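Local structure of Rho-class glutathione S-transferase (Laternula elliptica, 3QAV) at residues A[27-32]-A[39-44]; A[55-60]-A[76-81]; A[126-131]-A[186-191]; A[195-200]-A[227-232]. The protein probably catalyses the conjugation of glutathione to electrophilic compounds, binding the tripeptide through its thioredoxin-like N-terminal domain. All blocks are in the same frame, centred on the assembly; numbering follows the deposited sequence.

Interaction 1 of 4, residues A[27-32]-A[39-44]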
loop_
_atom_site.group_PDB
_atom_site.type_symbol
_atom_site.label_atom_id
_atom_site.label_comp_id
_atom_site.label_asym_id
_atom_site.label_seq_id
_atom_site.Cartn_x
_atom_site.Cartn_y
_atom_site.Cartn_z
ATOM N N PRO A 27 22.954 7.983 -4.697
ATOM C CA PRO A 27 22.049 6.885 -4.348
ATOM C C PRO A 27 22.604 5.538 -4.786
ATOM O O PRO A 27 23.308 5.444 -5.789
ATOM C CB PRO A 27 20.770 7.242 -5.097
ATOM C CG PRO A 27 20.791 8.730 -5.097
ATOM C CD PRO A 27 22.236 9.041 -5.428
ATOM N N PHE A 28 22.294 4.504 -4.013
ATOM C CA PHE A 28 22.721 3.148 -4.326
ATOM C C PHE A 28 21.497 2.269 -4.127
ATOM O O PHE A 28 20.844 2.334 -3.083
ATOM C CB PHE A 28 23.846 2.695 -3.396
ATOM C CG PHE A 28 24.431 1.361 -3.767
ATOM C CD1 PHE A 28 23.714 0.187 -3.551
ATOM C CD2 PHE A 28 25.686 1.281 -4.369
ATOM C CE1 PHE A 28 24.239 -1.055 -3.934
ATOM C CE2 PHE A 28 26.221 0.045 -4.756
ATOM C CZ PHE A 28 25.493 -1.125 -4.537
ATOM N N VAL A 29 21.183 1.447 -5.121
ATOM C CA VAL A 29 20.009 0.597 -5.013
ATOM C C VAL A 29 20.238 -0.885 -5.282
ATOM O O VAL A 29 20.775 -1.265 -6.327
ATOM C CB VAL A 29 18.894 1.107 -5.950
ATOM C CG1 VAL A 29 19.451 1.331 -7.338
ATOM C CG2 VAL A 29 17.751 0.110 -5.998
ATOM N N TYR A 30 19.846 -1.710 -4.310
ATOM C CA TYR A 30 19.936 -3.160 -4.436
ATOM C C TYR A 30 18.567 -3.548 -4.972
ATOM O O TYR A 30 17.546 -3.166 -4.393
ATOM C CB TYR A 30 20.125 -3.840 -3.075
ATOM C CG TYR A 30 21.424 -3.537 -2.362
ATOM C CD1 TYR A 30 21.572 -2.373 -1.610
ATOM C CD2 TYR A 30 22.499 -4.430 -2.423
ATOM C CE1 TYR A 30 22.763 -2.103 -0.931
ATOM C CE2 TYR A 30 23.693 -4.170 -1.748
ATOM C CZ TYR A 30 23.816 -3.006 -1.003
ATOM O OH TYR A 30 24.979 -2.747 -0.319
ATOM N N TRP A 31 18.534 -4.303 -6.065
ATOM C CA TRP A 31 17.262 -4.695 -6.651
ATOM C C TRP A 31 17.366 -5.976 -7.461
ATOM O O TRP A 31 18.461 -6.424 -7.801
ATOM C CB TRP A 31 16.733 -3.579 -7.550
ATOM C CG TRP A 31 17.625 -3.284 -8.712
ATOM C CD1 TRP A 31 18.732 -2.484 -8.714
ATOM C CD2 TRP A 31 17.470 -3.758 -10.052
ATOM N NE1 TRP A 31 19.272 -2.424 -9.978
ATOM C CE2 TRP A 31 18.517 -3.197 -10.819
ATOM C CE3 TRP A 31 16.547 -4.602 -10.683
ATOM C CZ2 TRP A 31 18.666 -3.452 -12.187
ATOM C CZ3 TRP A 31 16.695 -4.858 -12.045
ATOM C CH2 TRP A 31 17.745 -4.284 -12.780
ATOM N N GLY A 32 16.212 -6.542 -7.793
ATOM C CA GLY A 32 16.184 -7.776 -8.557
ATOM C C GLY A 32 15.274 -7.716 -9.768
ATOM O O GLY A 32 14.379 -6.868 -9.854
ATOM N N TRP A 39 11.265 -2.007 -9.895
ATOM C CA TRP A 39 11.059 -1.285 -11.147
ATOM C C TRP A 39 10.618 0.137 -10.858
ATOM O O TRP A 39 11.099 1.074 -11.479
ATOM C CB TRP A 39 9.998 -1.996 -12.000
ATOM C CG TRP A 39 10.109 -1.725 -13.471
ATOM C CD1 TRP A 39 10.756 -0.678 -14.070
ATOM C CD2 TRP A 39 9.524 -2.494 -14.531
ATOM N NE1 TRP A 39 10.607 -0.751 -15.436
ATOM C CE2 TRP A 39 9.854 -1.855 -15.744
ATOM C CE3 TRP A 39 8.752 -3.661 -14.571
ATOM C CZ2 TRP A 39 9.437 -2.344 -16.992
ATOM C CZ3 TRP A 39 8.337 -4.149 -15.806
ATOM C CH2 TRP A 39 8.681 -3.487 -17.002
ATOM N N LYS A 40 9.702 0.293 -9.908
ATOM C CA LYS A 40 9.206 1.613 -9.527
ATOM C C LYS A 40 10.374 2.541 -9.220
ATOM O O LYS A 40 10.448 3.672 -9.720
ATOM C CB LYS A 40 8.319 1.508 -8.284
ATOM C CG LYS A 40 6.917 0.964 -8.520
ATOM C CD LYS A 40 6.253 0.557 -7.199
ATOM C CE LYS A 40 6.100 1.728 -6.232
ATOM N NZ LYS A 40 5.501 1.328 -4.907
ATOM N N VAL A 41 11.288 2.053 -8.388
ATOM C CA VAL A 41 12.455 2.826 -7.994
ATOM C C VAL A 41 13.367 3.193 -9.171
ATOM O O VAL A 41 13.804 4.337 -9.283
ATOM C CB VAL A 41 13.274 2.070 -6.913
ATOM C CG1 VAL A 41 14.534 2.855 -6.567
ATOM C CG2 VAL A 41 12.418 1.915 -5.642
ATOM N N LEU A 42 13.644 2.232 -10.049
ATOM C CA LEU A 42 14.513 2.495 -11.194
ATOM C C LEU A 42 13.893 3.529 -12.129
ATOM O O LEU A 42 14.600 4.372 -12.690
ATOM C CB LEU A 42 14.790 1.202 -11.961
ATOM C CG LEU A 42 15.485 0.072 -11.176
ATOM C CD1 LEU A 42 15.686 -1.134 -12.091
ATOM C CD2 LEU A 42 16.824 0.564 -10.632
ATOM N N LEU A 43 12.574 3.460 -12.297
ATOM C CA LEU A 43 11.869 4.390 -13.170
ATOM C C LEU A 43 11.949 5.812 -12.639
ATOM O O LEU A 43 12.168 6.749 -13.398
ATOM C CB LEU A 43 10.401 3.976 -13.327
ATOM C CG LEU A 43 10.127 2.841 -14.315
ATOM C CD1 LEU A 43 8.631 2.608 -14.416
ATOM C CD2 LEU A 43 10.685 3.214 -15.684
ATOM N N VAL A 44 11.751 5.980 -11.339
ATOM C CA VAL A 44 11.831 7.313 -10.743
ATOM C C VAL A 44 13.234 7.889 -10.943
ATOM O O VAL A 44 13.385 9.038 -11.338
ATOM C CB VAL A 44 11.530 7.278 -9.230
ATOM C CG1 VAL A 44 11.838 8.638 -8.603
ATOM C CG2 VAL A 44 10.083 6.915 -9.003
#

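Interaction 2 of 4, residues A[55-60]-A[76-81]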
loop_
_atom_site.group_PDB
_atom_site.type_symbol
_atom_site.label_atom_id
_atom_site.label_comp_id
_atom_site.label_asym_id
_atom_site.label_seq_id
_atom_site.Cartn_x
_atom_site.Cartn_y
_atom_site.Cartn_z
ATOM N N LYS A 55 23.303 -2.627 -7.405
ATOM C CA LYS A 55 23.747 -3.999 -7.221
ATOM C C LYS A 55 22.566 -4.877 -7.606
ATOM O O LYS A 55 21.570 -4.940 -6.885
ATOM C CB LYS A 55 24.146 -4.260 -5.769
ATOM C CG LYS A 55 24.616 -5.684 -5.494
ATOM C CD LYS A 55 25.766 -6.074 -6.402
ATOM C CE LYS A 55 26.305 -7.463 -6.073
ATOM N NZ LYS A 55 27.003 -7.510 -4.754
ATOM N N ILE A 56 22.668 -5.524 -8.762
ATOM C CA ILE A 56 21.614 -6.405 -9.241
ATOM C C ILE A 56 21.775 -7.749 -8.539
ATOM O O ILE A 56 22.721 -8.484 -8.815
ATOM C CB ILE A 56 21.717 -6.619 -10.767
ATOM C CG1 ILE A 56 21.611 -5.267 -11.490
ATOM C CG2 ILE A 56 20.618 -7.558 -11.230
ATOM C CD1 ILE A 56 21.577 -5.360 -13.011
ATOM N N ILE A 57 20.857 -8.066 -7.629
ATOM C CA ILE A 57 20.942 -9.326 -6.888
ATOM C C ILE A 57 20.261 -10.472 -7.609
ATOM O O ILE A 57 19.557 -10.264 -8.589
ATOM C CB ILE A 57 20.354 -9.179 -5.450
ATOM C CG1 ILE A 57 18.852 -8.862 -5.488
ATOM C CG2 ILE A 57 21.080 -8.056 -4.723
ATOM C CD1 ILE A 57 17.940 -10.066 -5.708
ATOM N N SER A 58 20.488 -11.688 -7.125
ATOM C CA SER A 58 19.884 -12.871 -7.729
ATOM C C SER A 58 18.839 -13.489 -6.823
ATOM O O SER A 58 19.167 -14.024 -5.763
ATOM C CB SER A 58 20.944 -13.928 -8.037
ATOM O OG SER A 58 20.328 -15.153 -8.409
ATOM N N PHE A 59 17.581 -13.422 -7.239
ATOM C CA PHE A 59 16.512 -14.004 -6.446
ATOM C C PHE A 59 16.710 -15.510 -6.339
ATOM O O PHE A 59 16.697 -16.060 -5.245
ATOM C CB PHE A 59 15.145 -13.705 -7.070
ATOM C CG PHE A 59 14.618 -12.334 -6.756
ATOM C CD1 PHE A 59 14.352 -11.963 -5.442
ATOM C CD2 PHE A 59 14.349 -11.424 -7.776
ATOM C CE1 PHE A 59 13.824 -10.706 -5.146
ATOM C CE2 PHE A 59 13.819 -10.161 -7.491
ATOM C CZ PHE A 59 13.556 -9.806 -6.172
ATOM N N SER A 60 16.916 -16.176 -7.475
ATOM C CA SER A 60 17.089 -17.628 -7.470
ATOM C C SER A 60 18.253 -18.088 -6.596
ATOM O O SER A 60 18.277 -19.225 -6.140
ATOM C CB SER A 60 17.258 -18.160 -8.902
ATOM O OG SER A 60 18.395 -17.612 -9.539
ATOM N N GLY A 76 15.094 -8.499 4.835
ATOM C CA GLY A 76 15.738 -9.248 3.773
ATOM C C GLY A 76 14.923 -9.180 2.492
ATOM O O GLY A 76 14.585 -10.202 1.890
ATOM N N GLN A 77 14.593 -7.963 2.079
ATOM C CA GLN A 77 13.828 -7.770 0.863
ATOM C C GLN A 77 14.514 -6.750 -0.018
ATOM O O GLN A 77 15.436 -6.044 0.405
ATOM C CB GLN A 77 12.417 -7.258 1.163
ATOM C CG GLN A 77 11.616 -8.095 2.123
ATOM C CD GLN A 77 10.180 -7.626 2.219
ATOM O OE1 GLN A 77 9.912 -6.443 2.467
ATOM N NE2 GLN A 77 9.244 -8.550 2.024
ATOM N N VAL A 78 14.038 -6.676 -1.250
ATOM C CA VAL A 78 14.555 -5.737 -2.218
ATOM C C VAL A 78 13.298 -5.035 -2.747
ATOM O O VAL A 78 12.242 -5.647 -2.831
ATOM C CB VAL A 78 15.331 -6.502 -3.324
ATOM C CG1 VAL A 78 14.439 -6.828 -4.498
ATOM C CG2 VAL A 78 16.546 -5.717 -3.726
ATOM N N PRO A 79 13.397 -3.751 -3.118
ATOM C CA PRO A 79 14.591 -2.906 -3.091
ATOM C C PRO A 79 15.037 -2.407 -1.723
ATOM O O PRO A 79 14.231 -2.196 -0.819
ATOM C CB PRO A 79 14.193 -1.745 -3.989
ATOM C CG PRO A 79 12.762 -1.544 -3.590
ATOM C CD PRO A 79 12.244 -2.986 -3.620
ATOM N N THR A 80 16.346 -2.238 -1.591
ATOM C CA THR A 80 16.954 -1.688 -0.393
ATOM C C THR A 80 17.698 -0.519 -1.022
ATOM O O THR A 80 18.357 -0.673 -2.049
ATOM C CB THR A 80 17.923 -2.671 0.276
ATOM O OG1 THR A 80 17.177 -3.756 0.835
ATOM C CG2 THR A 80 18.693 -1.976 1.393
ATOM N N PHE A 81 17.586 0.647 -0.411
ATOM C CA PHE A 81 18.169 1.844 -0.985
ATOM C C PHE A 81 18.905 2.711 0.023
ATOM O O PHE A 81 18.470 2.843 1.162
ATOM C CB PHE A 81 17.017 2.638 -1.621
ATOM C CG PHE A 81 17.378 4.021 -2.084
ATOM C CD1 PHE A 81 17.647 4.270 -3.424
ATOM C CD2 PHE A 81 17.376 5.087 -1.195
ATOM C CE1 PHE A 81 17.901 5.565 -3.875
ATOM C CE2 PHE A 81 17.630 6.383 -1.636
ATOM C CZ PHE A 81 17.892 6.622 -2.976
#

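Interaction 3 of 4, residues A[126-131]-A[186-191]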
loop_
_atom_site.group_PDB
_atom_site.type_symbol
_atom_site.label_atom_id
_atom_site.label_comp_id
_atom_site.label_asym_id
_atom_site.label_seq_id
_atom_site.Cartn_x
_atom_site.Cartn_y
_atom_site.Cartn_z
ATOM N N SER A 126 -2.640 -0.863 -5.983
ATOM C CA SER A 126 -2.472 -2.043 -5.141
ATOM C C SER A 126 -3.585 -3.060 -5.392
ATOM O O SER A 126 -3.387 -4.254 -5.195
ATOM C CB SER A 126 -2.453 -1.662 -3.659
ATOM O OG SER A 126 -3.766 -1.500 -3.157
ATOM N N ASN A 127 -4.752 -2.580 -5.814
ATOM C CA ASN A 127 -5.892 -3.452 -6.115
ATOM C C ASN A 127 -5.604 -4.377 -7.289
ATOM O O ASN A 127 -6.254 -5.405 -7.449
ATOM C CB ASN A 127 -7.130 -2.630 -6.468
ATOM C CG ASN A 127 -7.749 -1.967 -5.271
ATOM O OD1 ASN A 127 -8.092 -2.630 -4.293
ATOM N ND2 ASN A 127 -7.908 -0.648 -5.340
ATOM N N ILE A 128 -4.652 -3.990 -8.130
ATOM C CA ILE A 128 -4.303 -4.798 -9.280
ATOM C C ILE A 128 -3.611 -6.052 -8.791
ATOM O O ILE A 128 -3.892 -7.147 -9.272
ATOM C CB ILE A 128 -3.379 -4.028 -10.244
ATOM C CG1 ILE A 128 -4.119 -2.796 -10.781
ATOM C CG2 ILE A 128 -2.925 -4.949 -11.389
ATOM C CD1 ILE A 128 -3.262 -1.886 -11.653
ATOM N N SER A 129 -2.709 -5.890 -7.828
ATOM C CA SER A 129 -1.998 -7.026 -7.259
ATOM C C SER A 129 -3.005 -8.015 -6.684
ATOM O O SER A 129 -2.976 -9.199 -6.989
ATOM C CB SER A 129 -1.066 -6.573 -6.129
ATOM O OG SER A 129 -0.051 -5.712 -6.601
ATOM N N THR A 130 -3.903 -7.510 -5.851
ATOM C CA THR A 130 -4.898 -8.350 -5.208
ATOM C C THR A 130 -5.948 -8.956 -6.133
ATOM O O THR A 130 -6.187 -10.161 -6.095
ATOM C CB THR A 130 -5.619 -7.575 -4.099
ATOM O OG1 THR A 130 -6.308 -6.459 -4.671
ATOM C CG2 THR A 130 -4.617 -7.072 -3.073
ATOM N N ASN A 131 -6.571 -8.135 -6.971
ATOM C CA ASN A 131 -7.619 -8.638 -7.851
ATOM C C ASN A 131 -7.153 -9.312 -9.136
ATOM O O ASN A 131 -7.841 -10.185 -9.658
ATOM C CB ASN A 131 -8.606 -7.517 -8.183
ATOM C CG ASN A 131 -9.197 -6.884 -6.938
ATOM O OD1 ASN A 131 -9.455 -7.568 -5.948
ATOM N ND2 ASN A 131 -9.422 -5.572 -6.984
ATOM N N VAL A 186 4.425 5.394 -12.722
ATOM C CA VAL A 186 5.559 4.645 -12.198
ATOM C C VAL A 186 5.018 3.423 -11.448
ATOM O O VAL A 186 5.596 2.332 -11.496
ATOM C CB VAL A 186 6.373 5.516 -11.210
ATOM C CG1 VAL A 186 7.296 4.648 -10.389
ATOM C CG2 VAL A 186 7.157 6.567 -11.972
ATOM N N PHE A 187 3.904 3.619 -10.755
ATOM C CA PHE A 187 3.293 2.541 -9.988
ATOM C C PHE A 187 2.469 1.624 -10.874
ATOM O O PHE A 187 2.481 0.407 -10.717
ATOM C CB PHE A 187 2.370 3.116 -8.898
ATOM C CG PHE A 187 3.095 3.710 -7.718
ATOM C CD1 PHE A 187 4.084 4.669 -7.894
ATOM C CD2 PHE A 187 2.773 3.314 -6.420
ATOM C CE1 PHE A 187 4.745 5.225 -6.796
ATOM C CE2 PHE A 187 3.425 3.864 -5.318
ATOM C CZ PHE A 187 4.413 4.821 -5.509
ATOM N N PHE A 188 1.753 2.219 -11.815
ATOM C CA PHE A 188 0.857 1.463 -12.685
ATOM C C PHE A 188 1.491 0.584 -13.751
ATOM O O PHE A 188 1.255 -0.616 -13.793
ATOM C CB PHE A 188 -0.121 2.434 -13.353
ATOM C CG PHE A 188 -1.171 1.763 -14.186
ATOM C CD1 PHE A 188 -2.056 0.855 -13.613
ATOM C CD2 PHE A 188 -1.290 2.052 -15.539
ATOM C CE1 PHE A 188 -3.046 0.245 -14.378
ATOM C CE2 PHE A 188 -2.279 1.446 -16.312
ATOM C CZ PHE A 188 -3.155 0.544 -15.730
ATOM N N PHE A 189 2.295 1.188 -14.616
ATOM C CA PHE A 189 2.920 0.464 -15.712
ATOM C C PHE A 189 3.585 -0.868 -15.369
ATOM O O PHE A 189 3.317 -1.878 -16.018
ATOM C CB PHE A 189 3.932 1.357 -16.419
ATOM C CG PHE A 189 4.673 0.656 -17.502
ATOM C CD1 PHE A 189 4.066 0.413 -18.729
ATOM C CD2 PHE A 189 5.965 0.184 -17.277
ATOM C CE1 PHE A 189 4.737 -0.295 -19.717
ATOM C CE2 PHE A 189 6.635 -0.519 -18.251
ATOM C CZ PHE A 189 6.023 -0.762 -19.475
ATOM N N PRO A 190 4.482 -0.891 -14.371
ATOM C CA PRO A 190 5.118 -2.172 -14.044
ATOM C C PRO A 190 4.099 -3.297 -13.877
ATOM O O PRO A 190 4.340 -4.444 -14.266
ATOM C CB PRO A 190 5.858 -1.861 -12.751
ATOM C CG PRO A 190 6.300 -0.437 -12.978
ATOM C CD PRO A 190 5.045 0.203 -13.557
ATOM N N MET A 191 2.958 -2.964 -13.291
ATOM C CA MET A 191 1.923 -3.957 -13.078
ATOM C C MET A 191 1.322 -4.395 -14.405
ATOM O O MET A 191 0.999 -5.566 -14.591
ATOM C CB MET A 191 0.856 -3.402 -12.137
ATOM C CG MET A 191 1.404 -3.177 -10.734
ATOM S SD MET A 191 0.166 -2.600 -9.583
ATOM C CE MET A 191 -0.330 -4.125 -8.838
#

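Interaction 4 of 4, residues A[195-200]-A[227-232]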
loop_
_atom_site.group_PDB
_atom_site.type_symbol
_atom_site.label_atom_id
_atom_site.label_comp_id
_atom_site.label_asym_id
_atom_site.label_seq_id
_atom_site.Cartn_x
_atom_site.Cartn_y
_atom_site.Cartn_z
ATOM N N ILE A 195 1.544 -8.055 -16.342
ATOM C CA ILE A 195 0.341 -8.699 -16.866
ATOM C C ILE A 195 0.607 -9.199 -18.284
ATOM O O ILE A 195 0.335 -10.355 -18.602
ATOM C CB ILE A 195 -0.859 -7.709 -16.874
ATOM C CG1 ILE A 195 -1.305 -7.432 -15.435
ATOM C CG2 ILE A 195 -2.019 -8.272 -17.689
ATOM C CD1 ILE A 195 -2.347 -6.330 -15.306
ATOM N N VAL A 196 1.138 -8.324 -19.131
ATOM C CA VAL A 196 1.454 -8.695 -20.505
ATOM C C VAL A 196 2.493 -9.816 -20.498
ATOM O O VAL A 196 2.408 -10.754 -21.288
ATOM C CB VAL A 196 2.019 -7.493 -21.297
ATOM C CG1 VAL A 196 2.503 -7.948 -22.668
ATOM C CG2 VAL A 196 0.951 -6.418 -21.448
ATOM N N ARG A 197 3.471 -9.716 -19.603
ATOM C CA ARG A 197 4.512 -10.732 -19.500
ATOM C C ARG A 197 3.886 -12.109 -19.303
ATOM O O ARG A 197 4.336 -13.088 -19.886
ATOM C CB ARG A 197 5.453 -10.416 -18.331
ATOM C CG ARG A 197 6.315 -11.580 -17.846
ATOM C CD ARG A 197 7.451 -11.936 -18.805
ATOM N NE ARG A 197 8.329 -12.960 -18.229
ATOM C CZ ARG A 197 9.362 -13.522 -18.858
ATOM N NH1 ARG A 197 10.089 -14.443 -18.240
ATOM N NH2 ARG A 197 9.676 -13.170 -20.098
ATOM N N GLN A 198 2.844 -12.176 -18.487
ATOM C CA GLN A 198 2.170 -13.439 -18.218
ATOM C C GLN A 198 1.331 -13.887 -19.408
ATOM O O GLN A 198 0.602 -14.872 -19.325
ATOM C CB GLN A 198 1.293 -13.311 -16.977
ATOM C CG GLN A 198 2.071 -13.122 -15.684
ATOM C CD GLN A 198 2.777 -14.388 -15.228
ATOM O OE1 GLN A 198 2.508 -15.484 -15.731
ATOM N NE2 GLN A 198 3.674 -14.245 -14.255
ATOM N N GLY A 199 1.421 -13.140 -20.506
ATOM C CA GLY A 199 0.702 -13.505 -21.717
ATOM C C GLY A 199 -0.695 -12.966 -21.964
ATOM O O GLY A 199 -1.421 -13.511 -22.797
ATOM N N ALA A 200 -1.090 -11.912 -21.260
ATOM C CA ALA A 200 -2.417 -11.343 -21.472
ATOM C C ALA A 200 -2.487 -10.698 -22.864
ATOM O O ALA A 200 -1.530 -10.058 -23.316
ATOM C CB ALA A 200 -2.722 -10.312 -20.404
ATOM N N PRO A 227 12.908 -5.728 -17.022
ATOM C CA PRO A 227 13.520 -6.762 -16.174
ATOM C C PRO A 227 14.547 -7.551 -16.987
ATOM O O PRO A 227 14.195 -8.227 -17.954
ATOM C CB PRO A 227 12.325 -7.619 -15.768
ATOM C CG PRO A 227 11.216 -6.607 -15.679
ATOM C CD PRO A 227 11.435 -5.770 -16.925
ATOM N N PRO A 228 15.828 -7.481 -16.602
ATOM C CA PRO A 228 16.874 -8.200 -17.333
ATOM C C PRO A 228 16.673 -9.671 -17.672
ATOM O O PRO A 228 17.087 -10.099 -18.747
ATOM C CB PRO A 228 18.127 -7.965 -16.480
ATOM C CG PRO A 228 17.592 -7.573 -15.138
ATOM C CD PRO A 228 16.403 -6.733 -15.475
ATOM N N HIS A 229 16.031 -10.441 -16.795
ATOM C CA HIS A 229 15.868 -11.872 -17.070
ATOM C C HIS A 229 14.768 -12.274 -18.040
ATOM O O HIS A 229 14.722 -13.425 -18.466
ATOM C CB HIS A 229 15.711 -12.674 -15.762
ATOM C CG HIS A 229 14.297 -12.806 -15.277
ATOM N ND1 HIS A 229 13.683 -11.852 -14.495
ATOM C CD2 HIS A 229 13.392 -13.801 -15.431
ATOM C CE1 HIS A 229 12.464 -12.256 -14.182
ATOM N NE2 HIS A 229 12.263 -13.436 -14.737
ATOM N N TRP A 230 13.897 -11.338 -18.404
ATOM C CA TRP A 230 12.802 -11.636 -19.326
ATOM C C TRP A 230 13.235 -11.936 -20.764
ATOM O O TRP A 230 12.632 -12.767 -21.444
ATOM C CB TRP A 230 11.801 -10.474 -19.358
ATOM C CG TRP A 230 10.946 -10.337 -18.123
ATOM C CD1 TRP A 230 11.000 -11.099 -16.989
ATOM C CD2 TRP A 230 9.909 -9.375 -17.911
ATOM N NE1 TRP A 230 10.058 -10.672 -16.084
ATOM C CE2 TRP A 230 9.374 -9.614 -16.624
ATOM C CE3 TRP A 230 9.377 -8.335 -18.683
ATOM C CZ2 TRP A 230 8.328 -8.846 -16.092
ATOM C CZ3 TRP A 230 8.335 -7.573 -18.153
ATOM C CH2 TRP A 230 7.825 -7.836 -16.871
ATOM N N ALA A 231 14.274 -11.257 -21.226
ATOM C CA ALA A 231 14.748 -11.440 -22.592
ATOM C C ALA A 231 15.034 -12.892 -22.963
ATOM O O ALA A 231 14.592 -13.362 -24.009
ATOM C CB ALA A 231 15.994 -10.595 -22.821
ATOM N N GLU A 232 15.755 -13.599 -22.098
ATOM C CA GLU A 232 16.132 -14.989 -22.356
ATOM C C GLU A 232 15.321 -16.044 -21.609
ATOM O O GLU A 232 15.703 -17.211 -21.573
ATOM C CB GLU A 232 17.617 -15.187 -22.029
ATOM C CG GLU A 232 18.556 -14.338 -22.862
ATOM C CD GLU A 232 18.512 -14.706 -24.329
ATOM O OE1 GLU A 232 17.656 -15.533 -24.713
ATOM O OE2 GLU A 232 19.327 -14.165 -25.102
#

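Interaction 1 of 4, residues A[27-32]-A[39-44]
Leu42 on helix 39-44 drives one methyl down onto the indole of Trp31, which belongs to strand 28-31. This is a CH-pi contact of nearly ideal geometry: Leu42 CD1 lies 3.5 Å from the centroid of the six-membered ring of Trp31, only 3° off the ring normal. The other methyl stands over the pyrrole part of the same face, Leu42 CD2 lying 3.9 Å from Trp31 NE1. The face is presented because Trp31 CG stands between its backbone N and carbonyl carbon (chi1 63°). The remaining contacts are apolar and looser. Val29 CG1 meets Leu42 CD2 at 4.3 Å, and Val29 CG2 faces Val41 CG1 at the same 4.3 Å, so the inner branches of the strand are matched by neighbouring residues of the helix. Strand and helix run roughly antiparallel, at 149° with axes 9.8 Å apart, as the first two elements of the beta-alpha-beta unit that opens the thioredoxin-like domain of glutathione S-transferases. Replacing Trp31 by an alanine would probably open a gap beneath Leu42 CD1 and leave Glu54, which accepts a hydrogen bond from the indole NE1, without that donor. On the helix side, Val41 also packs on Ile94 of helix 91-101, at whose start lies Ser91, a glutathione-binding residue. Trp31 is close to the glutathione-binding Val78.

Interaction 2 of 4, residues A[55-60]-A[76-81]
Val78 is met by two residues of segment 55-60, Ile57 and Phe59, each on a different methyl. Val78 CG1 touches the outer end of the Phe59 ring, 3.5 Å from Phe59 CZ and 4.0 Å from Phe59 CE1. Val78 CG2 turns to the aliphatic chain of Ile57, 4.3 Å from Ile57 CG1. The phenyl ring reaches this far because Phe59 CG lies beside the backbone N, anti to the carbonyl carbon (chi1 -81°). Ile57 also supports it within the same segment: Ile57 CD1 sits 4.0 Å above the plane of the Phe59 ring, over its centre. His64 adds an edge-to-face ring contact from just beyond the segment. Val78 immediately precedes Pro79, and the peptide bond between them is cis, the cis-proline feature of thioredoxin-like folds that shapes the loop entering strand 80-83. Gln77 and Val78 are seen to bind glutathione in this protein, though this chain holds none, and Phe59 lies close to Ser35, another residue of that site. No hydrogen bond joins the segments; the contact is apolar, so its hold on the Val78 side chain depends on the fit of methyls and ring, and polar binding of glutathione by Val78 would probably rest on its backbone.

Interaction 3 of 4, residues A[126-131]-A[186-191]
Ile128 CG1 and Met191 CG both lie beside their backbone N atoms (chi1 -62° and -67°), which sends the two side chains across the groove between helices 126-131 and 186-191. Both segments belong to the all-helical C-terminal domain of the glutathione S-transferase fold. Here the helices run side by side in nearly the same direction, 25° apart, with their axes 10.3 Å from each other. Ile128 touches two side chains. Its far methyl, Ile128 CD1, abuts the rim of the Phe188 ring close to the ring plane, 3.5 Å from Phe188 CE1, while its root lies alongside the thioether of Met191, Ile128 CB being 3.9 Å from Met191 SD. Its other branch, Ile128 CG2, approaches the root of Met191, 4.2 Å from Met191 CB. The terminal methyl of Met191 points on toward Ser129, but its exact placing is doubtful. Phe188 in turn stacks on Trp165 of helix 148-172, a helix that Ile128 touches as well, so three helices share this apolar core. Pro190 lacks an N-H to give to the preceding turn, and helix 186-191 is kinked there. On the outward side, Asn127 packs against Arg75 of the second subunit, which places helix 126-131 at the dimer interface. One carbonyl in that helix serves two donors: Asn127 O accepts from Asn131 N at 2.8 Å and from Thr130 OG1 at 3.0 Å, both reaching it from the same face of the carbonyl plane.

Interaction 4 of 4, residues A[195-200]-A[227-232]
Arg197 closes the regular part of its helix and faces Trp230, which sits in a turn of helical backbone angles that lacks regular helical bonding. Beyond Arg197 the chain leaves the helix through a Schellman motif, in which Gly199 takes a positive phi (91°) and Gly199 N bonds to Val196 O at 2.7 Å. In segment 227-232, Trp230 N reaches back to Pro227 O at 3.2 Å. The arginine lies along the indole from root to tip. Arg197 CB rests over the benzo end, 3.8 Å from Trp230 CH2, Arg197 CD sits 3.7 Å from the centroid of the five-membered ring, and the guanidinium stacks flat on the indole with the planes 6° apart. Pro227 CG covers the opposite face. At the tip, Arg197 NH2 makes a weak hydrogen bond to Trp230 O (3.3 Å, 134°), while NH1 bonds to Ser233. A leucine in place of Trp230 would probably deprive the guanidinium of its flat partner and leave the arginine chain freer to swing. The contact combines CH-pi and cation-pi attraction at the protein surface; the electron-rich indole would probably stabilise the guanidinium charge, and the stack, with the Ser233 and weak Trp230 O bonds, likely limits its rotation.

Overall arrangement
From the N terminus the four contacts follow in series, none nested or crossed. Interaction 1 closes a six-residue link, half of it helical, between strand 28-31 and segment 39-44; interaction 2 closes a 15-residue excursion containing helix 67-72. The two adjoin in the sheet of the thioredoxin-like domain, Tyr30 N near Thr80 O and Trp31 O near Ile57 N. Interaction 3 spans 54 residues and joins helix 126-131 to helix 183-197 within the C-terminal domain. It meets interaction 1 at the domain boundary, where Trp39 faces Phe189 and Lys40 faces Phe187. Interaction 4 brings the chain after helix 220-224 back to the end of helix 183-197, and its Pro227, Pro228 and Trp230 pack against Trp31 and Trp39.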